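Local coordinates for GEO10716p1 (Drosophila melanogaster, PDB 7BTG), which acts as an arginine phosphatase of the low molecular weight protein tyrosine phosphatase family, probably removing phosphate from phosphorylated protein side chains, at residues A[8-13]-A[35-40]; A[74-79]-A[95-100]; A[112-117]-A[147-152]; A[121-126]-A[140-145]. The protein carries 1 engineered substitution. All coordinates share one frame; numbering follows the deposited sequence.

Overall arrangement
The four contacts show how a small α/β phosphatase closes its chain in steps. From the N terminus, contact 1 comes first: the phosphate loop after strand 2-7 meets strand 34-39, enclosing helix 13-27 of a beta-alpha-beta crossover. In series with it, contact 2 joins helix 73-78 to helix 87-99 around strand 81-84, and touches contact 1 where Leu40 meets Met96. Contact 3 ties the turn after strand 107-110 to helix 133-154, and contact 4 is nested inside the loop it closes, setting segment 121-126 on the same helix. Contacts 1 and 4 meet at the phosphate site, where Arg13 NH1 probably bonds to Ile123 O.

Contact 1: residues A[8-13]-A[35-40]; sequences IGNTCR and VDSAGL. With PO4 (phosphate ion), chain B.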
loop_
_atom_site.group_PDB
_atom_site.type_symbol
_atom_site.label_atom_id
_atom_site.label_comp_id
_atom_site.label_asym_id
_atom_site.label_seq_id
_atom_site.Cartn_x
_atom_site.Cartn_y
_atom_site.Cartn_z
ATOM N N ILE A 8 4.878 1.307 -7.477
ATOM C CA ILE A 8 6.016 1.831 -8.225
ATOM C C ILE A 8 5.947 3.351 -8.295
ATOM O O ILE A 8 6.939 4.041 -8.030
ATOM C CB ILE A 8 6.139 1.167 -9.612
ATOM C CG1 ILE A 8 7.472 1.568 -10.227
ATOM C CG2 ILE A 8 5.009 1.541 -10.566
ATOM C CD1 ILE A 8 7.850 0.781 -11.426
ATOM N N GLY A 9 4.760 3.905 -8.530
ATOM C CA GLY A 9 4.668 5.341 -8.697
ATOM C C GLY A 9 4.309 6.114 -7.447
ATOM O O GLY A 9 4.495 7.326 -7.413
ATOM N N ASN A 10 3.769 5.441 -6.423
ATOM C CA ASN A 10 3.231 6.108 -5.231
ATOM C C ASN A 10 2.221 7.183 -5.616
ATOM O O ASN A 10 2.197 8.287 -5.072
ATOM C CB ASN A 10 4.334 6.695 -4.355
ATOM C CG ASN A 10 3.811 7.152 -3.010
ATOM O OD1 ASN A 10 4.352 8.072 -2.387
ATOM N ND2 ASN A 10 2.722 6.525 -2.564
ATOM N N THR A 11 1.361 6.833 -6.562
ATOM C CA THR A 11 0.380 7.765 -7.094
ATOM C C THR A 11 -0.971 7.121 -7.349
ATOM O O THR A 11 -1.955 7.850 -7.468
ATOM C CB THR A 11 0.910 8.398 -8.401
ATOM O OG1 THR A 11 -0.049 9.303 -8.954
ATOM C CG2 THR A 11 1.250 7.324 -9.437
ATOM N N CYS A 12 -1.070 5.786 -7.405
ATOM C CA CYS A 12 -2.356 5.121 -7.593
ATOM C C CYS A 12 -2.621 4.128 -6.467
ATOM O O CYS A 12 -3.358 4.434 -5.531
ATOM C CB CYS A 12 -2.406 4.403 -8.945
ATOM S SG CYS A 12 -2.301 5.467 -10.406
ATOM N N ARG A 13 -1.977 2.958 -6.527
ATOM C CA ARG A 13 -2.304 1.861 -5.620
ATOM C C ARG A 13 -1.933 2.180 -4.175
ATOM O O ARG A 13 -2.743 1.976 -3.265
ATOM C CB ARG A 13 -1.618 0.572 -6.086
ATOM C CG ARG A 13 -2.145 0.053 -7.398
ATOM C CD ARG A 13 -1.216 -0.991 -7.973
ATOM N NE ARG A 13 0.058 -0.371 -8.339
ATOM C CZ ARG A 13 1.117 -1.032 -8.808
ATOM N NH1 ARG A 13 1.058 -2.356 -8.978
ATOM N NH2 ARG A 13 2.236 -0.364 -9.102
ATOM N N VAL A 35 -0.075 4.744 9.337
ATOM C CA VAL A 35 -0.152 4.239 7.974
ATOM C C VAL A 35 0.427 5.303 7.052
ATOM O O VAL A 35 0.174 6.496 7.238
ATOM C CB VAL A 35 -1.606 3.897 7.582
ATOM C CG1 VAL A 35 -1.663 3.222 6.221
ATOM C CG2 VAL A 35 -2.249 3.016 8.641
ATOM N N ASP A 36 1.216 4.875 6.070
ATOM C CA ASP A 36 1.884 5.795 5.157
ATOM C C ASP A 36 2.075 5.088 3.820
ATOM O O ASP A 36 1.747 3.907 3.670
ATOM C CB ASP A 36 3.220 6.281 5.749
ATOM C CG ASP A 36 3.820 7.449 4.973
ATOM O OD1 ASP A 36 5.051 7.674 5.081
ATOM O OD2 ASP A 36 3.060 8.128 4.244
ATOM N N SER A 37 2.621 5.803 2.835
ATOM C CA SER A 37 2.912 5.134 1.576
ATOM C C SER A 37 4.092 5.814 0.890
ATOM O O SER A 37 4.444 6.961 1.190
ATOM C CB SER A 37 1.683 5.077 0.658
ATOM O OG SER A 37 1.260 6.359 0.221
ATOM N N ALA A 38 4.736 5.056 0.000
ATOM C CA ALA A 38 5.946 5.509 -0.665
ATOM C C ALA A 38 6.080 4.753 -1.981
ATOM O O ALA A 38 5.321 3.816 -2.259
ATOM C CB ALA A 38 7.171 5.321 0.237
ATOM N N GLY A 39 7.081 5.149 -2.786
ATOM C CA GLY A 39 7.225 4.634 -4.135
ATOM C C GLY A 39 8.658 4.259 -4.457
ATOM O O GLY A 39 9.564 4.435 -3.646
ATOM N N LEU A 40 8.843 3.742 -5.667
ATOM C CA LEU A 40 10.125 3.203 -6.107
ATOM C C LEU A 40 10.715 3.934 -7.322
ATOM O O LEU A 40 11.709 3.467 -7.888
ATOM C CB LEU A 40 9.957 1.705 -6.394
ATOM C CG LEU A 40 9.407 0.880 -5.210
ATOM C CD1 LEU A 40 8.934 -0.462 -5.645
ATOM C CD2 LEU A 40 10.452 0.706 -4.092
HETATM P P PO4 B . 1.114 3.233 -8.760
HETATM O O1 PO4 B . 1.336 4.324 -7.731
HETATM O O2 PO4 B . 0.696 3.857 -10.066
HETATM O O3 PO4 B . 0.006 2.280 -8.382
HETATM O O4 PO4 B . 2.376 2.387 -8.919
#
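Ile8 O accepts a hydrogen bond from Leu40 N (3.0 Å), the first link between the phosphate-binding loop 8-13 and the end of strand 34-39. The loop belongs to the CX5R P-loop of the low molecular weight phosphatases. Ser7, just before it, stands where the family has its nucleophilic cysteine, and probably reflects the engineered substitution. Ile8 CG2 packs 3.2 Å from phosphate O4, which accepts a hydrogen bond from Gly9 N. Asn10 is the residue that reaches across. Its CG lies anti to the backbone N (chi1 -169°), which sets the carboxamide carbon 3.5 Å from Ala38 C, while CB sits close to the backbone of Gly39, where no side chain intervenes. From there ND2 donates to Ser37 OG at 3.1 Å, the hydroxyl lying near the amide plane. Both ends of this amide have further partners: ND2 bonds to Ser14 OG, and OD1 accepts from His66 NE2 and Arg69 N. Ser37 OG is also paired with Glu18, so the buried polar groups are satisfied as a network that fixes the rotation of Asn10. Beyond it, Thr11 N and Cys12 N converge on phosphate O1, each at 2.8 Å, as the chain enters helix 13-27 with Cys12 at its N-cap. Arg13 finishes the cradle. A bend at chi3 (-66°) turns NE back toward the phosphate, and the guanidinium meets the ion at its edge, with NH1 held by Asp86 and Ile123 O. NH2 donates to O4, and Arg13 NE reaches phosphate O3 at 2.7 Å.

Contact 2: residues A[74-79]-A[95-100]; sequences QDFYDF and HMAASL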
loop_
_atom_site.group_PDB
_atom_site.type_symbol
_atom_site.label_atom_id
_atom_site.label_comp_id
_atom_site.label_asym_id
_atom_site.label_seq_id
_atom_site.Cartn_x
_atom_site.Cartn_y
_atom_site.Cartn_z
ATOM N N GLN A 74 15.545 4.805 5.855
ATOM C CA GLN A 74 14.923 4.950 7.170
ATOM C C GLN A 74 13.601 4.215 7.247
ATOM O O GLN A 74 13.248 3.668 8.301
ATOM C CB GLN A 74 14.686 6.429 7.501
ATOM C CG GLN A 74 15.786 7.089 8.309
ATOM C CD GLN A 74 15.798 6.687 9.783
ATOM O OE1 GLN A 74 14.956 5.906 10.257
ATOM N NE2 GLN A 74 16.765 7.230 10.519
ATOM N N ASP A 75 12.865 4.183 6.138
ATOM C CA ASP A 75 11.569 3.524 6.128
ATOM C C ASP A 75 11.677 2.066 6.562
ATOM O O ASP A 75 10.811 1.566 7.282
ATOM C CB ASP A 75 10.948 3.636 4.741
ATOM C CG ASP A 75 10.474 5.028 4.444
ATOM O OD1 ASP A 75 9.930 5.655 5.370
ATOM O OD2 ASP A 75 10.643 5.494 3.299
ATOM N N PHE A 76 12.744 1.379 6.165
ATOM C CA PHE A 76 12.862 -0.041 6.463
ATOM C C PHE A 76 13.035 -0.329 7.951
ATOM O O PHE A 76 12.779 -1.461 8.385
ATOM C CB PHE A 76 14.030 -0.628 5.674
ATOM C CG PHE A 76 13.735 -0.791 4.218
ATOM C CD1 PHE A 76 13.308 -2.011 3.719
ATOM C CD2 PHE A 76 13.851 0.285 3.347
ATOM C CE1 PHE A 76 13.027 -2.161 2.375
ATOM C CE2 PHE A 76 13.571 0.133 1.994
ATOM C CZ PHE A 76 13.150 -1.092 1.517
ATOM N N TYR A 77 13.464 0.656 8.733
ATOM C CA TYR A 77 13.606 0.507 10.173
ATOM C C TYR A 77 12.422 1.058 10.956
ATOM O O TYR A 77 12.289 0.741 12.141
ATOM C CB TYR A 77 14.877 1.212 10.655
ATOM C CG TYR A 77 16.156 0.696 10.027
ATOM C CD1 TYR A 77 16.714 -0.500 10.439
ATOM C CD2 TYR A 77 16.802 1.408 9.038
ATOM C CE1 TYR A 77 17.876 -0.966 9.884
ATOM C CE2 TYR A 77 17.972 0.948 8.477
ATOM C CZ TYR A 77 18.501 -0.232 8.909
ATOM O OH TYR A 77 19.656 -0.701 8.357
ATOM N N ASP A 78 11.567 1.867 10.329
ATOM C CA ASP A 78 10.476 2.537 11.021
ATOM C C ASP A 78 9.107 1.914 10.770
ATOM O O ASP A 78 8.105 2.505 11.166
ATOM C CB ASP A 78 10.422 4.016 10.627
ATOM C CG ASP A 78 11.676 4.779 11.025
ATOM O OD1 ASP A 78 12.344 4.388 12.014
ATOM O OD2 ASP A 78 11.988 5.775 10.338
ATOM N N PHE A 79 9.015 0.768 10.103
ATOM C CA PHE A 79 7.696 0.199 9.862
ATOM C C PHE A 79 7.701 -1.276 10.219
ATOM O O PHE A 79 8.735 -1.943 10.154
ATOM C CB PHE A 79 7.229 0.398 8.410
ATOM C CG PHE A 79 6.858 1.817 8.090
ATOM C CD1 PHE A 79 5.562 2.260 8.269
ATOM C CD2 PHE A 79 7.816 2.718 7.638
ATOM C CE1 PHE A 79 5.223 3.580 7.997
ATOM C CE2 PHE A 79 7.489 4.025 7.360
ATOM C CZ PHE A 79 6.192 4.465 7.534
ATOM N N HIS A 95 15.614 -6.657 -2.449
ATOM C CA HIS A 95 16.987 -6.225 -2.722
ATOM C C HIS A 95 17.350 -5.022 -1.873
ATOM O O HIS A 95 18.432 -4.977 -1.282
ATOM C CB HIS A 95 17.182 -5.875 -4.205
ATOM C CG HIS A 95 17.428 -7.057 -5.095
ATOM N ND1 HIS A 95 16.445 -7.963 -5.415
ATOM C CD2 HIS A 95 18.547 -7.476 -5.735
ATOM C CE1 HIS A 95 16.941 -8.891 -6.214
ATOM N NE2 HIS A 95 18.217 -8.622 -6.422
ATOM N N MET A 96 16.458 -4.029 -1.808
ATOM C CA MET A 96 16.746 -2.838 -1.018
ATOM C C MET A 96 17.040 -3.210 0.426
ATOM O O MET A 96 18.095 -2.850 0.964
ATOM C CB MET A 96 15.590 -1.843 -1.110
ATOM C CG MET A 96 16.011 -0.390 -0.928
ATOM S SD MET A 96 14.680 0.818 -1.191
ATOM C CE MET A 96 13.854 0.076 -2.583
ATOM N N ALA A 97 16.149 -3.982 1.055
ATOM C CA ALA A 97 16.329 -4.300 2.472
ATOM C C ALA A 97 17.656 -4.996 2.714
ATOM O O ALA A 97 18.382 -4.649 3.646
ATOM C CB ALA A 97 15.179 -5.173 2.992
ATOM N N ALA A 98 17.989 -5.981 1.888
ATOM C CA ALA A 98 19.235 -6.715 2.057
ATOM C C ALA A 98 20.473 -5.857 1.810
ATOM O O ALA A 98 21.577 -6.269 2.181
ATOM C CB ALA A 98 19.237 -7.930 1.140
ATOM N N SER A 99 20.332 -4.671 1.232
ATOM C CA SER A 99 21.498 -3.812 1.089
ATOM C C SER A 99 21.793 -2.985 2.340
ATOM O O SER A 99 22.851 -2.357 2.412
ATOM C CB SER A 99 21.310 -2.872 -0.101
ATOM O OG SER A 99 20.605 -1.701 0.306
ATOM N N LEU A 100 20.879 -2.925 3.305
ATOM C CA LEU A 100 21.103 -2.160 4.527
ATOM C C LEU A 100 21.886 -3.028 5.509
ATOM O O LEU A 100 21.439 -4.126 5.850
ATOM C CB LEU A 100 19.766 -1.726 5.126
ATOM C CG LEU A 100 18.903 -0.951 4.134
ATOM C CD1 LEU A 100 17.511 -0.608 4.708
ATOM C CD2 LEU A 100 19.670 0.296 3.681
#
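Phe76 drives its ring into segment 95-100, where it meets Met96, Ala97 and Leu100. The ring and the Met96 side chain cross at about a right angle, bringing Met96 SD to 3.4 Å from Phe76 CE2. This is a Met-aromatic contact in which the sulfur lies obliquely beside the ring, 72° off its normal. Farther round, Ala97 CB rests 3.7 Å from Phe76 CD1, and Leu100 CD1 comes within 3.6 Å of Phe76 CB. These helices, 73-78 and 87-99, precede and follow strand 81-84 of the parallel sheet, and the pair packs onto it: Phe76 and Ala97 both touch Ile108 of strand 107-110, while Ile71 and Pro104 add to the surroundings of the ring. An alanine at Phe76 would keep CB against Leu100 CD1 but would probably open a gap beside Met96 SD and Ala97 CB, leaving the thioether without its aromatic partner. Toward solvent the packing thins. Tyr77, an exposed residue, meets Leu100 with little more than its outer end: Tyr77 OH is 3.4 Å from Leu100 CB, and Tyr77 CE2 approaches Leu100 CD1 only to 4.1 Å. No hydrogen bond spans the two segments, and the tyrosine hydroxyl finds its polar partner in Pro102 O instead.

Contact 3: residues A[112-117]-A[147-152]; sequences GSYIGR and ERFLQH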
loop_
_atom_site.group_PDB
_atom_site.type_symbol
_atom_site.label_atom_id
_atom_site.label_comp_id
_atom_site.label_asym_id
_atom_site.label_seq_id
_atom_site.Cartn_x
_atom_site.Cartn_y
_atom_site.Cartn_z
ATOM N N GLY A 112 -1.537 -8.444 -1.598
ATOM C CA GLY A 112 -2.582 -9.297 -2.119
ATOM C C GLY A 112 -2.473 -10.737 -1.689
ATOM O O GLY A 112 -3.419 -11.494 -1.912
ATOM N N SER A 113 -1.366 -11.132 -1.061
ATOM C CA SER A 113 -1.293 -12.485 -0.518
ATOM C C SER A 113 -2.281 -12.693 0.622
ATOM O O SER A 113 -2.517 -13.840 1.014
ATOM C CB SER A 113 0.138 -12.814 -0.052
ATOM O OG SER A 113 0.458 -12.210 1.190
ATOM N N TYR A 114 -2.857 -11.619 1.169
ATOM C CA TYR A 114 -3.896 -11.777 2.179
ATOM C C TYR A 114 -5.262 -12.043 1.578
ATOM O O TYR A 114 -6.178 -12.409 2.319
ATOM C CB TYR A 114 -3.963 -10.548 3.081
ATOM C CG TYR A 114 -2.810 -10.500 4.025
ATOM C CD1 TYR A 114 -2.873 -11.124 5.255
ATOM C CD2 TYR A 114 -1.626 -9.875 3.665
ATOM C CE1 TYR A 114 -1.794 -11.108 6.120
ATOM C CE2 TYR A 114 -0.545 -9.856 4.511
ATOM C CZ TYR A 114 -0.630 -10.472 5.738
ATOM O OH TYR A 114 0.453 -10.440 6.582
ATOM N N ILE A 115 -5.428 -11.873 0.267
ATOM C CA ILE A 115 -6.732 -12.136 -0.331
ATOM C C ILE A 115 -7.118 -13.597 -0.141
ATOM O O ILE A 115 -8.279 -13.916 0.148
ATOM C CB ILE A 115 -6.741 -11.736 -1.818
ATOM C CG1 ILE A 115 -6.713 -10.217 -1.950
ATOM C CG2 ILE A 115 -7.990 -12.287 -2.503
ATOM C CD1 ILE A 115 -6.994 -9.727 -3.353
ATOM N N GLY A 116 -6.153 -14.505 -0.283
ATOM C CA GLY A 116 -6.402 -15.920 -0.123
ATOM C C GLY A 116 -6.734 -16.652 -1.399
ATOM O O GLY A 116 -7.058 -17.843 -1.342
ATOM N N ARG A 117 -6.699 -15.975 -2.542
ATOM C CA ARG A 117 -6.874 -16.605 -3.847
ATOM C C ARG A 117 -5.667 -16.225 -4.682
ATOM O O ARG A 117 -5.559 -15.075 -5.121
ATOM C CB ARG A 117 -8.164 -16.146 -4.525
ATOM C CG ARG A 117 -9.384 -16.277 -3.650
ATOM C CD ARG A 117 -10.650 -15.900 -4.389
ATOM N NE ARG A 117 -10.727 -14.470 -4.696
ATOM C CZ ARG A 117 -11.044 -13.517 -3.818
ATOM N NH1 ARG A 117 -11.302 -13.810 -2.546
ATOM N NH2 ARG A 117 -11.087 -12.251 -4.211
ATOM N N GLU A 147 -8.670 -5.899 4.787
ATOM C CA GLU A 147 -9.611 -6.505 5.725
ATOM C C GLU A 147 -9.071 -7.811 6.285
ATOM O O GLU A 147 -9.035 -8.008 7.504
ATOM C CB GLU A 147 -10.948 -6.735 5.043
ATOM C CG GLU A 147 -11.550 -5.467 4.553
ATOM C CD GLU A 147 -13.026 -5.454 4.674
ATOM O OE1 GLU A 147 -13.525 -5.705 5.789
ATOM O OE2 GLU A 147 -13.683 -5.219 3.641
ATOM N N ARG A 148 -8.632 -8.718 5.411
ATOM C CA ARG A 148 -8.112 -9.982 5.923
ATOM C C ARG A 148 -6.830 -9.776 6.710
ATOM O O ARG A 148 -6.585 -10.494 7.683
ATOM C CB ARG A 148 -7.920 -10.974 4.778
ATOM C CG ARG A 148 -9.233 -11.252 4.089
ATOM C CD ARG A 148 -9.262 -12.536 3.340
ATOM N NE ARG A 148 -10.557 -12.692 2.685
ATOM C CZ ARG A 148 -11.633 -13.221 3.263
ATOM N NH1 ARG A 148 -11.574 -13.657 4.509
ATOM N NH2 ARG A 148 -12.771 -13.315 2.592
ATOM N N PHE A 149 -6.026 -8.780 6.340
ATOM C CA PHE A 149 -4.814 -8.498 7.100
ATOM C C PHE A 149 -5.137 -8.093 8.534
ATOM O O PHE A 149 -4.477 -8.541 9.479
ATOM C CB PHE A 149 -3.990 -7.408 6.414
ATOM C CG PHE A 149 -2.947 -6.793 7.315
ATOM C CD1 PHE A 149 -3.078 -5.486 7.761
ATOM C CD2 PHE A 149 -1.868 -7.526 7.739
ATOM C CE1 PHE A 149 -2.134 -4.912 8.583
ATOM C CE2 PHE A 149 -0.914 -6.964 8.579
ATOM C CZ PHE A 149 -1.053 -5.656 9.002
ATOM N N LEU A 150 -6.132 -7.218 8.714
ATOM C CA LEU A 150 -6.471 -6.771 10.064
ATOM C C LEU A 150 -7.027 -7.923 10.890
ATOM O O LEU A 150 -6.684 -8.081 12.067
ATOM C CB LEU A 150 -7.482 -5.628 9.999
ATOM C CG LEU A 150 -7.050 -4.240 9.526
ATOM C CD1 LEU A 150 -8.290 -3.439 9.192
ATOM C CD2 LEU A 150 -6.232 -3.529 10.591
ATOM N N GLN A 151 -7.878 -8.743 10.271
ATOM C CA GLN A 151 -8.414 -9.938 10.904
ATOM C C GLN A 151 -7.308 -10.841 11.412
ATOM O O GLN A 151 -7.477 -11.507 12.438
ATOM C CB GLN A 151 -9.296 -10.681 9.903
ATOM C CG GLN A 151 -9.995 -11.904 10.443
ATOM C CD GLN A 151 -10.156 -12.998 9.392
ATOM O OE1 GLN A 151 -10.643 -12.749 8.288
ATOM N NE2 GLN A 151 -9.733 -14.216 9.731
ATOM N N HIS A 152 -6.163 -10.866 10.721
ATOM C CA HIS A 152 -5.084 -11.772 11.097
ATOM C C HIS A 152 -4.186 -11.185 12.171
ATOM O O HIS A 152 -3.658 -11.932 13.000
ATOM C CB HIS A 152 -4.243 -12.138 9.873
ATOM C CG HIS A 152 -4.993 -12.917 8.835
ATOM N ND1 HIS A 152 -6.366 -12.851 8.699
ATOM C CD2 HIS A 152 -4.563 -13.789 7.890
ATOM C CE1 HIS A 152 -6.749 -13.642 7.710
ATOM N NE2 HIS A 152 -5.674 -14.223 7.203
#
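Tyr114 and Phe149 form the aromatic part of this contact, an edge-to-face pair with ring centroids 5.4 Å apart and planes at 77°. Phe149 supplies the edge: its CD2 stands above one face of the tyrosine ring, 3.8 Å from CZ, and its CB makes a CH-pi contact over the same ring. His152 takes an offset edge from Tyr114, completing a cluster between the 3-10 turn after strand 107-110 and helix 133-154. Phe149 extends it inward through edge-to-face pairs with Tyr81 and Phe83 of strand 81-84. An alanine at Tyr114 would probably leave a gap at Phe149 CD2 and deprive Gln109 OE1 of the hydroxyl to which it is hydrogen-bonded.

Van der Waals packing follows at Arg148, whose chain, extended from CG to NE, brings CD to 3.3 Å from Tyr114 O and 3.6 Å from Ile115 O. Charge comes last. Arg148 NE and Arg117 NH1 both form salt bridges with Glu144 OE2, while Arg148 NH2 and Arg117 NH1 stay 5.4 Å apart. With no hydrogen bond directly across the segments, rings and methylenes carry the contact, and the shared carboxylate probably offsets the repulsion between the two arginines.

Contact 4: residues A[121-126]-A[140-145]; sequences EIIEDP and LQILES
The flat carboxamide of Gln141 has Ile123 CG1 over one face, 4.2 Å from CD, and offers its two polar atoms to segment 121-126. The loop leading into the Asp-Pro sequence of the low molecular weight phosphatases is joined here to the C-terminal helix 133-154; Asp125 occupies the place where relatives carry the general acid. NE2 of Gln141 donates to Ile122 O at 2.7 Å. This bond is bent, with an N-H...O angle of 137°, and the donor stands above the carbonyl plane, 55° out of it; the oxygen in turn is tilted from the amide plane toward the side on which Ile123 lies. At the other branch, OE1 accepts from a water 2.6 Å away, which itself accepts from Glu124 N and so bridges the Gln141 side chain to the backbone N of Glu124. A second bond from NE2, to Asp120 O, helps to fix the rotation of the amide.

The loop is connected to the phosphate site as well, because Pro126 packs on Cys12; Ile123 is also bonded through its backbone to Met85.

Beneath the polar layer Ile123 supplies the apolar part. Its side chain and that of Gln141 slide past each other in opposite directions, with Ile123 CD1 3.9 Å from Gln141 CB. Against Ile142 the crossing is nearly at a right angle. With CD1 anti to CA (chi2 -164°), the extended Ile123 chain ends with CD1 3.9 Å from Ile142 CG1 and 4.2 Å from Ser145 OG.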
loop_
_atom_site.group_PDB
_atom_site.type_symbol
_atom_site.label_atom_id
_atom_site.label_comp_id
_atom_site.label_asym_id
_atom_site.label_seq_id
_atom_site.Cartn_x
_atom_site.Cartn_y
_atom_site.Cartn_z
ATOM N N GLU A 121 -3.751 -12.543 -6.373
ATOM C CA GLU A 121 -2.651 -12.043 -5.551
ATOM C C GLU A 121 -2.165 -10.666 -6.007
ATOM O O GLU A 121 -1.774 -9.829 -5.183
ATOM C CB GLU A 121 -1.487 -13.031 -5.637
ATOM C CG GLU A 121 -1.224 -13.906 -4.462
ATOM C CD GLU A 121 0.207 -14.410 -4.485
ATOM O OE1 GLU A 121 0.751 -14.632 -5.597
ATOM O OE2 GLU A 121 0.801 -14.553 -3.396
ATOM N N ILE A 122 -2.121 -10.438 -7.315
ATOM C CA ILE A 122 -1.365 -9.331 -7.895
ATOM C C ILE A 122 -2.268 -8.112 -8.072
ATOM O O ILE A 122 -3.273 -8.160 -8.783
ATOM C CB ILE A 122 -0.736 -9.735 -9.245
ATOM C CG1 ILE A 122 0.051 -11.039 -9.130
ATOM C CG2 ILE A 122 0.198 -8.648 -9.736
ATOM C CD1 ILE A 122 1.289 -10.927 -8.249
ATOM N N ILE A 123 -1.873 -6.995 -7.485
ATOM C CA ILE A 123 -2.607 -5.749 -7.627
ATOM C C ILE A 123 -1.928 -4.930 -8.715
ATOM O O ILE A 123 -0.864 -4.353 -8.489
ATOM C CB ILE A 123 -2.678 -5.012 -6.290
ATOM C CG1 ILE A 123 -3.163 -6.010 -5.246
ATOM C CG2 ILE A 123 -3.607 -3.840 -6.398
ATOM C CD1 ILE A 123 -3.644 -5.431 -3.970
ATOM N N GLU A 124 -2.544 -4.879 -9.893
ATOM C CA GLU A 124 -1.938 -4.286 -11.079
ATOM C C GLU A 124 -1.984 -2.766 -11.051
ATOM O O GLU A 124 -2.954 -2.158 -10.585
ATOM C CB GLU A 124 -2.646 -4.762 -12.349
ATOM C CG GLU A 124 -2.870 -6.268 -12.440
ATOM C CD GLU A 124 -1.627 -7.028 -12.879
ATOM O OE1 GLU A 124 -0.516 -6.692 -12.394
ATOM O OE2 GLU A 124 -1.765 -7.954 -13.722
ATOM N N ASP A 125 -0.923 -2.153 -11.586
ATOM C CA ASP A 125 -0.809 -0.705 -11.763
ATOM C C ASP A 125 -1.919 -0.180 -12.664
ATOM O O ASP A 125 -1.951 -0.530 -13.847
ATOM C CB ASP A 125 0.547 -0.348 -12.378
ATOM C CG ASP A 125 0.808 1.143 -12.376
ATOM O OD1 ASP A 125 -0.120 1.935 -12.072
ATOM O OD2 ASP A 125 1.953 1.526 -12.661
ATOM N N PRO A 126 -2.829 0.658 -12.164
ATOM C CA PRO A 126 -3.892 1.217 -13.014
ATOM C C PRO A 126 -3.520 2.492 -13.748
ATOM O O PRO A 126 -4.340 2.974 -14.531
ATOM C CB PRO A 126 -5.004 1.514 -11.998
ATOM C CG PRO A 126 -4.262 1.926 -10.773
ATOM C CD PRO A 126 -3.002 1.049 -10.754
ATOM N N LEU A 140 -10.915 -2.853 -4.954
ATOM C CA LEU A 140 -11.528 -4.032 -4.345
ATOM C C LEU A 140 -10.470 -4.989 -3.808
ATOM O O LEU A 140 -10.592 -5.480 -2.679
ATOM C CB LEU A 140 -12.438 -4.740 -5.357
ATOM C CG LEU A 140 -13.695 -3.972 -5.822
ATOM C CD1 LEU A 140 -14.276 -4.563 -7.114
ATOM C CD2 LEU A 140 -14.788 -3.896 -4.734
ATOM N N GLN A 141 -9.422 -5.262 -4.600
ATOM C CA GLN A 141 -8.315 -6.082 -4.110
ATOM C C GLN A 141 -7.678 -5.474 -2.870
ATOM O O GLN A 141 -7.321 -6.192 -1.931
ATOM C CB GLN A 141 -7.244 -6.255 -5.185
ATOM C CG GLN A 141 -7.420 -7.390 -6.161
ATOM C CD GLN A 141 -6.508 -7.222 -7.386
ATOM O OE1 GLN A 141 -6.494 -6.171 -8.014
ATOM N NE2 GLN A 141 -5.737 -8.256 -7.711
ATOM N N ILE A 142 -7.507 -4.155 -2.855
ATOM C CA ILE A 142 -6.850 -3.523 -1.719
ATOM C C ILE A 142 -7.754 -3.581 -0.492
ATOM O O ILE A 142 -7.294 -3.836 0.629
ATOM C CB ILE A 142 -6.441 -2.078 -2.070
ATOM C CG1 ILE A 142 -5.290 -2.054 -3.087
ATOM C CG2 ILE A 142 -6.008 -1.347 -0.831
ATOM C CD1 ILE A 142 -5.122 -0.698 -3.806
ATOM N N LEU A 143 -9.051 -3.357 -0.687
ATOM C CA LEU A 143 -9.989 -3.390 0.429
ATOM C C LEU A 143 -10.038 -4.777 1.069
ATOM O O LEU A 143 -9.871 -4.911 2.284
ATOM C CB LEU A 143 -11.373 -2.963 -0.050
ATOM C CG LEU A 143 -12.478 -2.942 1.000
ATOM C CD1 LEU A 143 -12.024 -2.140 2.208
ATOM C CD2 LEU A 143 -13.709 -2.339 0.376
ATOM N N GLU A 144 -10.238 -5.831 0.267
ATOM C CA GLU A 144 -10.273 -7.162 0.861
ATOM C C GLU A 144 -8.947 -7.486 1.523
ATOM O O GLU A 144 -8.923 -8.014 2.647
ATOM C CB GLU A 144 -10.617 -8.236 -0.171
ATOM C CG GLU A 144 -10.729 -9.635 0.464
ATOM C CD GLU A 144 -11.118 -10.727 -0.531
ATOM O OE1 GLU A 144 -11.490 -10.389 -1.679
ATOM O OE2 GLU A 144 -11.056 -11.928 -0.159
ATOM N N SER A 145 -7.833 -7.146 0.849
ATOM C CA SER A 145 -6.502 -7.421 1.383
ATOM C C SER A 145 -6.322 -6.793 2.753
ATOM O O SER A 145 -5.863 -7.453 3.689
ATOM C CB SER A 145 -5.414 -6.901 0.429
ATOM O OG SER A 145 -5.496 -7.479 -0.856
HETATM O O HOH W 1 -5.404 -5.631 -10.362
#